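Local atomic coordinates of uncharacterized protein (Bacteroides eggerthii, PDB entry 4FTD), a protein that is of unknown function, combines a six-bladed beta-propeller with an immunoglobulin-like domain, and may take part in carbohydrate metabolism. Residues A[130-135]-A[161-166]; A[146-151]-A[438-443]. All coordinates share one frame; numbering follows the deposited sequence.

Contact 1: residues A[130-135]-A[161-166]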
ATOM      1  N   TYR A 130     -18.735   5.992  -7.219  1.00 45.94           N
ATOM      2  CA  TYR A 130     -18.612   6.416  -8.615  1.00 41.62           C
ATOM      3  C   TYR A 130     -19.748   5.746  -9.418  1.00 41.99           C
ATOM      4  O   TYR A 130     -19.923   4.535  -9.337  1.00 38.67           O
ATOM      5  CB  TYR A 130     -17.226   6.069  -9.184  1.00 47.19           C
ATOM      6  CG  TYR A 130     -17.042   6.654 -10.536  1.00 42.68           C
ATOM      7  CD1 TYR A 130     -16.880   8.013 -10.695  1.00 47.58           C
ATOM      8  CD2 TYR A 130     -17.059   5.846 -11.691  1.00 44.00           C
ATOM      9  CE1 TYR A 130     -16.748   8.571 -11.954  1.00 50.77           C
ATOM     10  CE2 TYR A 130     -16.965   6.417 -12.958  1.00 36.68           C
ATOM     11  CZ  TYR A 130     -16.770   7.761 -13.080  1.00 41.55           C
ATOM     12  OH  TYR A 130     -16.664   8.306 -14.314  1.00 44.75           O
ATOM     13  N   SER A 131     -20.535   6.533 -10.155  1.00 41.18           N
ATOM     14  CA  SER A 131     -21.835   6.059 -10.702  1.00 47.11           C
ATOM     15  C   SER A 131     -21.698   4.813 -11.582  1.00 46.02           C
ATOM     16  O   SER A 131     -22.498   3.892 -11.477  1.00 47.06           O
ATOM     17  CB  SER A 131     -22.571   7.186 -11.480  1.00 49.46           C
ATOM     18  OG  SER A 131     -21.733   7.582 -12.558  1.00 52.71           O
ATOM     19  N   ASP A 132     -20.658   4.755 -12.404  1.00 42.39           N
ATOM     20  CA  ASP A 132     -20.417   3.527 -13.242  1.00 45.16           C
ATOM     21  C   ASP A 132     -20.135   2.268 -12.463  1.00 40.47           C
ATOM     22  O   ASP A 132     -20.479   1.171 -12.890  1.00 44.14           O
ATOM     23  CB  ASP A 132     -19.348   3.766 -14.278  1.00 38.93           C
ATOM     24  CG  ASP A 132     -19.752   4.838 -15.261  1.00 45.26           C
ATOM     25  OD1 ASP A 132     -20.937   4.943 -15.636  1.00 47.78           O
ATOM     26  OD2 ASP A 132     -18.867   5.599 -15.664  1.00 46.25           O
ATOM     27  N   PHE A 133     -19.586   2.447 -11.272  1.00 41.09           N
ATOM     28  CA  PHE A 133     -19.399   1.358 -10.330  1.00 39.49           C
ATOM     29  C   PHE A 133     -20.606   0.938  -9.508  1.00 43.44           C
ATOM     30  O   PHE A 133     -20.458   0.105  -8.641  1.00 53.73           O
ATOM     31  CB  PHE A 133     -18.206   1.643  -9.379  1.00 47.08           C
ATOM     32  CG  PHE A 133     -16.898   1.331  -9.987  1.00 50.22           C
ATOM     33  CD1 PHE A 133     -16.553   0.027 -10.171  1.00 63.31           C
ATOM     34  CD2 PHE A 133     -16.017   2.332 -10.351  1.00 65.22           C
ATOM     35  CE1 PHE A 133     -15.365  -0.313 -10.749  1.00122.08           C
ATOM     36  CE2 PHE A 133     -14.818   2.018 -10.935  1.00133.73           C
ATOM     37  CZ  PHE A 133     -14.489   0.682 -11.131  1.00177.00           C
ATOM     38  N   ALA A 134     -21.769   1.498  -9.764  1.00 42.85           N
ATOM     39  CA  ALA A 134     -22.962   1.090  -9.081  1.00 50.20           C
ATOM     40  C   ALA A 134     -23.584  -0.114  -9.763  1.00 51.78           C
ATOM     41  O   ALA A 134     -24.503  -0.647  -9.227  1.00 52.63           O
ATOM     42  CB  ALA A 134     -23.958   2.227  -8.997  1.00 50.26           C
ATOM     43  N   THR A 135     -23.099  -0.560 -10.920  1.00 45.93           N
ATOM     44  CA  THR A 135     -23.666  -1.764 -11.598  1.00 43.22           C
ATOM     45  C   THR A 135     -22.580  -2.724 -11.903  1.00 49.83           C
ATOM     46  O   THR A 135     -21.426  -2.376 -11.842  1.00 45.21           O
ATOM     47  CB  THR A 135     -24.430  -1.445 -12.903  1.00 54.87           C
ATOM     48  OG1 THR A 135     -23.534  -1.308 -14.012  1.00 48.94           O
ATOM     49  CG2 THR A 135     -25.275  -0.172 -12.752  1.00 53.87           C
ATOM     50  N   THR A 161     -18.458   4.489 -22.092  1.00 35.22           N
ATOM     51  CA  THR A 161     -17.407   3.536 -22.545  1.00 34.35           C
ATOM     52  C   THR A 161     -16.159   3.805 -21.664  1.00 35.47           C
ATOM     53  O   THR A 161     -16.139   4.711 -20.831  1.00 38.62           O
ATOM     54  CB  THR A 161     -17.191   3.693 -24.053  1.00 37.97           C
ATOM     55  OG1 THR A 161     -16.895   5.052 -24.310  1.00 42.47           O
ATOM     56  CG2 THR A 161     -18.463   3.277 -24.896  1.00 36.51           C
ATOM     57  N   PRO A 162     -15.110   2.961 -21.780  1.00 34.11           N
ATOM     58  CA  PRO A 162     -13.964   3.092 -20.874  1.00 34.18           C
ATOM     59  C   PRO A 162     -13.296   4.467 -20.912  1.00 34.22           C
ATOM     60  O   PRO A 162     -13.162   5.080 -21.987  1.00 40.74           O
ATOM     61  CB  PRO A 162     -13.018   1.980 -21.355  1.00 34.70           C
ATOM     62  CG  PRO A 162     -13.969   0.945 -21.937  1.00 36.37           C
ATOM     63  CD  PRO A 162     -15.040   1.771 -22.617  1.00 35.06           C
ATOM     64  N   HIS A 163     -12.943   4.966 -19.735  1.00 36.21           N
ATOM     65  CA  HIS A 163     -12.490   6.300 -19.620  1.00 34.64           C
ATOM     66  C   HIS A 163     -11.512   6.509 -18.485  1.00 37.57           C
ATOM     67  O   HIS A 163     -11.372   5.683 -17.625  1.00 37.34           O
ATOM     68  CB  HIS A 163     -13.689   7.248 -19.453  1.00 41.12           C
ATOM     69  CG  HIS A 163     -14.562   6.931 -18.278  1.00 38.29           C
ATOM     70  ND1 HIS A 163     -15.478   5.892 -18.307  1.00 37.58           N
ATOM     71  CD2 HIS A 163     -14.703   7.543 -17.061  1.00 41.12           C
ATOM     72  CE1 HIS A 163     -16.157   5.898 -17.156  1.00 42.13           C
ATOM     73  NE2 HIS A 163     -15.686   6.864 -16.369  1.00 37.39           N
ATOM     74  N   LEU A 164     -10.807   7.623 -18.581  1.00 36.61           N
ATOM     75  CA  LEU A 164      -9.887   8.104 -17.562  1.00 40.68           C
ATOM     76  C   LEU A 164     -10.504   9.290 -16.815  1.00 44.10           C
ATOM     77  O   LEU A 164     -11.335  10.020 -17.350  1.00 44.85           O
ATOM     78  CB  LEU A 164      -8.561   8.511 -18.202  1.00 43.39           C
ATOM     79  CG  LEU A 164      -7.808   7.459 -19.007  1.00 42.03           C
ATOM     80  CD1 LEU A 164      -6.605   8.097 -19.696  1.00 47.24           C
ATOM     81  CD2 LEU A 164      -7.379   6.305 -18.146  1.00 41.53           C
ATOM     82  N   LEU A 165     -10.094   9.443 -15.571  1.00 39.91           N
ATOM     83  CA  LEU A 165     -10.442  10.555 -14.720  1.00 44.12           C
ATOM     84  C   LEU A 165      -9.093  11.082 -14.224  1.00 44.83           C
ATOM     85  O   LEU A 165      -8.285  10.347 -13.692  1.00 42.16           O
ATOM     86  CB  LEU A 165     -11.285  10.037 -13.576  1.00 41.27           C
ATOM     87  CG  LEU A 165     -12.639   9.350 -13.853  1.00 46.07           C
ATOM     88  CD1 LEU A 165     -13.165   8.662 -12.605  1.00 37.59           C
ATOM     89  CD2 LEU A 165     -13.667  10.385 -14.331  1.00 37.65           C
ATOM     90  N   LYS A 166      -8.832  12.344 -14.440  1.00 42.64           N
ATOM     91  CA  LYS A 166      -7.586  12.938 -13.989  1.00 47.63           C
ATOM     92  C   LYS A 166      -7.652  13.035 -12.447  1.00 45.32           C
ATOM     93  O   LYS A 166      -8.632  13.531 -11.866  1.00 40.25           O
ATOM     94  CB  LYS A 166      -7.437  14.317 -14.644  1.00 49.23           C
ATOM     95  CG  LYS A 166      -6.051  14.626 -15.177  1.00 69.84           C
ATOM     96  CD  LYS A 166      -5.849  16.095 -15.547  1.00 71.37           C
ATOM     97  CE  LYS A 166      -6.919  16.698 -16.451  1.00 94.54           C
ATOM     98  NZ  LYS A 166      -7.085  15.987 -17.749  1.00 90.43           N
TER

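Contact 2: residues A[146-151]-A[438-443]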
ATOM      1  N   GLU A 146      -1.713   9.662 -11.755  1.00 43.29           N
ATOM      2  CA  GLU A 146      -2.093  10.728 -12.673  1.00 47.76           C
ATOM      3  C   GLU A 146      -3.560  10.554 -13.073  1.00 44.50           C
ATOM      4  O   GLU A 146      -4.289  11.524 -13.116  1.00 46.05           O
ATOM      5  CB  GLU A 146      -1.176  10.714 -13.886  1.00 51.09           C
ATOM      6  CG  GLU A 146      -1.452  11.854 -14.849  1.00 56.55           C
ATOM      7  CD  GLU A 146      -0.583  11.839 -16.107  1.00 70.17           C
ATOM      8  OE1 GLU A 146       0.014  10.783 -16.449  1.00 76.49           O
ATOM      9  OE2 GLU A 146      -0.514  12.903 -16.764  1.00 72.62           O
ATOM     10  N   HIS A 147      -3.974   9.316 -13.386  1.00 41.18           N
ATOM     11  CA  HIS A 147      -5.364   9.034 -13.703  1.00 40.36           C
ATOM     12  C   HIS A 147      -5.908   7.831 -12.943  1.00 40.33           C
ATOM     13  O   HIS A 147      -5.166   6.981 -12.509  1.00 40.05           O
ATOM     14  CB  HIS A 147      -5.534   8.676 -15.185  1.00 41.93           C
ATOM     15  CG  HIS A 147      -5.131   9.762 -16.128  1.00 42.33           C
ATOM     16  ND1 HIS A 147      -3.905   9.777 -16.755  1.00 46.46           N
ATOM     17  CD2 HIS A 147      -5.791  10.860 -16.551  1.00 41.94           C
ATOM     18  CE1 HIS A 147      -3.843  10.834 -17.545  1.00 47.47           C
ATOM     19  NE2 HIS A 147      -4.971  11.508 -17.433  1.00 46.25           N
ATOM     20  N   VAL A 148      -7.223   7.758 -12.918  1.00 39.46           N
ATOM     21  CA  VAL A 148      -7.988   6.542 -12.618  1.00 36.82           C
ATOM     22  C   VAL A 148      -8.624   6.099 -13.964  1.00 42.30           C
ATOM     23  O   VAL A 148      -9.225   6.895 -14.658  1.00 42.38           O
ATOM     24  CB  VAL A 148      -9.068   6.783 -11.579  1.00 38.01           C
ATOM     25  CG1 VAL A 148     -10.050   5.585 -11.464  1.00 36.98           C
ATOM     26  CG2 VAL A 148      -8.392   7.108 -10.246  1.00 36.70           C
ATOM     27  N   LEU A 149      -8.426   4.845 -14.331  1.00 37.05           N
ATOM     28  CA  LEU A 149      -9.062   4.202 -15.482  1.00 37.66           C
ATOM     29  C   LEU A 149     -10.296   3.470 -14.962  1.00 39.22           C
ATOM     30  O   LEU A 149     -10.192   2.734 -13.982  1.00 37.30           O
ATOM     31  CB  LEU A 149      -8.096   3.206 -16.134  1.00 37.23           C
ATOM     32  CG  LEU A 149      -8.658   2.147 -17.117  1.00 36.69           C
ATOM     33  CD1 LEU A 149      -9.194   2.864 -18.369  1.00 33.02           C
ATOM     34  CD2 LEU A 149      -7.609   1.061 -17.437  1.00 33.95           C
ATOM     35  N   VAL A 150     -11.456   3.709 -15.593  1.00 36.76           N
ATOM     36  CA  VAL A 150     -12.704   3.056 -15.267  1.00 32.73           C
ATOM     37  C   VAL A 150     -13.118   2.258 -16.497  1.00 34.82           C
ATOM     38  O   VAL A 150     -13.271   2.836 -17.570  1.00 35.17           O
ATOM     39  CB  VAL A 150     -13.799   4.051 -14.901  1.00 34.59           C
ATOM     40  CG1 VAL A 150     -15.052   3.257 -14.570  1.00 35.40           C
ATOM     41  CG2 VAL A 150     -13.309   4.924 -13.743  1.00 35.00           C
ATOM     42  N   VAL A 151     -13.193   0.914 -16.372  1.00 33.70           N
ATOM     43  CA  VAL A 151     -13.436   0.063 -17.549  1.00 36.38           C
ATOM     44  C   VAL A 151     -14.946  -0.167 -17.580  1.00 34.37           C
ATOM     45  O   VAL A 151     -15.449  -1.234 -17.281  1.00 36.02           O
ATOM     46  CB  VAL A 151     -12.631  -1.257 -17.542  1.00 31.62           C
ATOM     47  CG1 VAL A 151     -12.858  -2.011 -18.861  1.00 32.62           C
ATOM     48  CG2 VAL A 151     -11.164  -0.963 -17.282  1.00 30.91           C
ATOM     49  N   SER A 438     -19.192  -1.267  -5.340  1.00 40.90           N
ATOM     50  CA  SER A 438     -18.892  -0.472  -4.139  1.00 39.90           C
ATOM     51  C   SER A 438     -18.214   0.843  -4.480  1.00 41.00           C
ATOM     52  O   SER A 438     -18.446   1.818  -3.831  1.00 39.86           O
ATOM     53  CB  SER A 438     -18.016  -1.216  -3.175  1.00 44.43           C
ATOM     54  OG  SER A 438     -18.616  -2.420  -2.791  1.00 42.01           O
ATOM     55  N   GLY A 439     -17.340   0.864  -5.484  1.00 36.88           N
ATOM     56  CA  GLY A 439     -16.658   2.084  -5.884  1.00 41.64           C
ATOM     57  C   GLY A 439     -15.145   1.998  -5.639  1.00 41.74           C
ATOM     58  O   GLY A 439     -14.602   0.924  -5.537  1.00 41.39           O
ATOM     59  N   PHE A 440     -14.488   3.149  -5.532  1.00 43.63           N
ATOM     60  CA  PHE A 440     -13.040   3.202  -5.370  1.00 43.91           C
ATOM     61  C   PHE A 440     -12.601   4.283  -4.405  1.00 42.64           C
ATOM     62  O   PHE A 440     -13.367   5.188  -4.128  1.00 39.19           O
ATOM     63  CB  PHE A 440     -12.344   3.326  -6.720  1.00 37.68           C
ATOM     64  CG  PHE A 440     -12.486   4.668  -7.433  1.00 36.83           C
ATOM     65  CD1 PHE A 440     -11.640   5.723  -7.135  1.00 39.44           C
ATOM     66  CD2 PHE A 440     -13.421   4.833  -8.474  1.00 44.57           C
ATOM     67  CE1 PHE A 440     -11.759   6.952  -7.801  1.00 41.01           C
ATOM     68  CE2 PHE A 440     -13.531   6.030  -9.150  1.00 43.16           C
ATOM     69  CZ  PHE A 440     -12.686   7.083  -8.828  1.00 41.69           C
ATOM     70  N   VAL A 441     -11.370   4.178  -3.920  1.00 41.53           N
ATOM     71  CA  VAL A 441     -10.792   5.141  -2.960  1.00 43.00           C
ATOM     72  C   VAL A 441      -9.302   5.335  -3.284  1.00 38.77           C
ATOM     73  O   VAL A 441      -8.616   4.412  -3.805  1.00 40.97           O
ATOM     74  CB  VAL A 441     -11.009   4.664  -1.497  1.00 39.48           C
ATOM     75  CG1 VAL A 441     -10.202   3.417  -1.176  1.00 38.89           C
ATOM     76  CG2 VAL A 441     -10.678   5.735  -0.466  1.00 38.92           C
ATOM     77  N   ILE A 442      -8.814   6.563  -3.059  1.00 40.29           N
ATOM     78  CA  ILE A 442      -7.406   6.859  -3.038  1.00 45.86           C
ATOM     79  C   ILE A 442      -7.076   7.337  -1.610  1.00 46.88           C
ATOM     80  O   ILE A 442      -7.698   8.279  -1.128  1.00 45.40           O
ATOM     81  CB  ILE A 442      -7.046   7.960  -4.021  1.00 47.09           C
ATOM     82  CG1 ILE A 442      -7.399   7.533  -5.460  1.00 44.17           C
ATOM     83  CG2 ILE A 442      -5.548   8.316  -3.861  1.00 45.79           C
ATOM     84  CD1 ILE A 442      -7.466   8.697  -6.440  1.00 42.54           C
ATOM     85  N   CYS A 443      -6.124   6.673  -0.943  1.00 41.15           N
ATOM     86  CA  CYS A 443      -5.693   7.023   0.411  1.00 44.94           C
ATOM     87  C   CYS A 443      -4.219   7.366   0.378  1.00 48.95           C
ATOM     88  O   CYS A 443      -3.408   6.525  -0.045  1.00 50.01           O
ATOM     89  CB  CYS A 443      -5.888   5.842   1.340  1.00 48.73           C
ATOM     90  SG  CYS A 443      -7.568   5.252   1.356  1.00 50.48           S
TER

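Contact 1: residues A[130-135]-A[161-166]
Tyr130 and Leu165 face each other with their CA atoms 11.0 Å apart, so only side chains bridge the 130-135 loop, with its 3-10 turn at 131-133, and the strand of 161-166. The main polar link is a 2.7 Å hydrogen bond between Tyr130 OH and His163 NE2; the proton could belong to either. The two rings approach from opposite directions and meet rim to rim, their planes 40° apart, so they touch at their edges and do not stack. His163 CG sits between its backbone N and carbonyl carbon (chi1 57°), and chi2 of -78° turns ND1 toward Thr161 O, which accepts its hydrogen bond at 2.9 Å from close to the ring plane. Bonded at both nitrogens, the imidazole is fixed in its rotation. Asp132 OD2 also lies at its edge, 3.1 Å from His163 CE1, without a hydrogen bond to the ring; OD2 itself is hydrogen-bonded to His160 ND1, and OD1 to Asn158 ND2. The apolar half belongs to Leu165, whose CD1 packs obliquely on Tyr130 CE1 at 3.6 Å while CD2 lies near the hydroxyl. All four touching residues are buried. The turn belongs to the loop from strand 120-125 to strand 138-143, and it packs against the blade sheet in which strand 163-166 runs between strands 147-152 and 178-179.

Contact 2: residues A[146-151]-A[438-443]
Val148 rests on the aromatic face of Phe440 where two neighbouring blades of the six-bladed beta-propeller pack sheet against sheet. No hydrogen bond joins the segments, and the nearest CA atoms, those of Val148 and Phe440, are 9.4 Å apart; the gap is spanned by apolar groups alone. The close part is a CH-pi contact. Val148 CG1, anti to its backbone nitrogen (chi1 169°), stands over the ring 4.2 Å from the Phe440 centroid and 17° off the ring normal, displaced toward the rim so that its nearest ring atom is Phe440 CZ at 4.0 Å. Phe440 answers from the opposite direction: its CG lies between the backbone N and the carbonyl carbon (chi1 71°), and the ring turns a face, not its rim, to the valine.

Packing is looser toward 150-151, where the closest approach, Val150 CG2 to Phe440 CE2, is 4.7 Å; Val150 packs, among others, on Tyr130 and Phe133. At the other end, exposed Glu146 marks the solvent side, well away from strand 439-446. Phe432 of the adjacent strand and Tyr143 each touch both Val148 and Ile442, and Phe124 meets the Phe440 ring, extending this hydrophobic seam between the blades. Strand 439-446 begins with a classic beta bulge, Ser438 and Gly439 both facing Arg435. Further along that strand the second methyl of Val148 is shared, so that the valine straddles two residues: Val148 CG2 lies 4.2 Å from Phe440 CE1 and at the same distance from Ile442 CD1.

Contacts 1 and 2 have centres about 8 Å apart on the same side of the chain's centre, and they meet in one blade. Strands 147-152 and 163-166, successive in the chain and antiparallel neighbours in the sheet, carry one segment of each; probable hydrogen bonds join His163 O to Val150 N and Leu165 N to Val148 O. In sequence the segments alternate: 130-135, 146-151, 161-166, then 438-443 some 270 residues further on. Strand 120-125, just before contact 1, pairs with strand 439-446 of contact 2. The first strand of the propeller thus completes the sheet of its last strands, consistent with the velcro closure of propellers, and both contacts lie beside that seam.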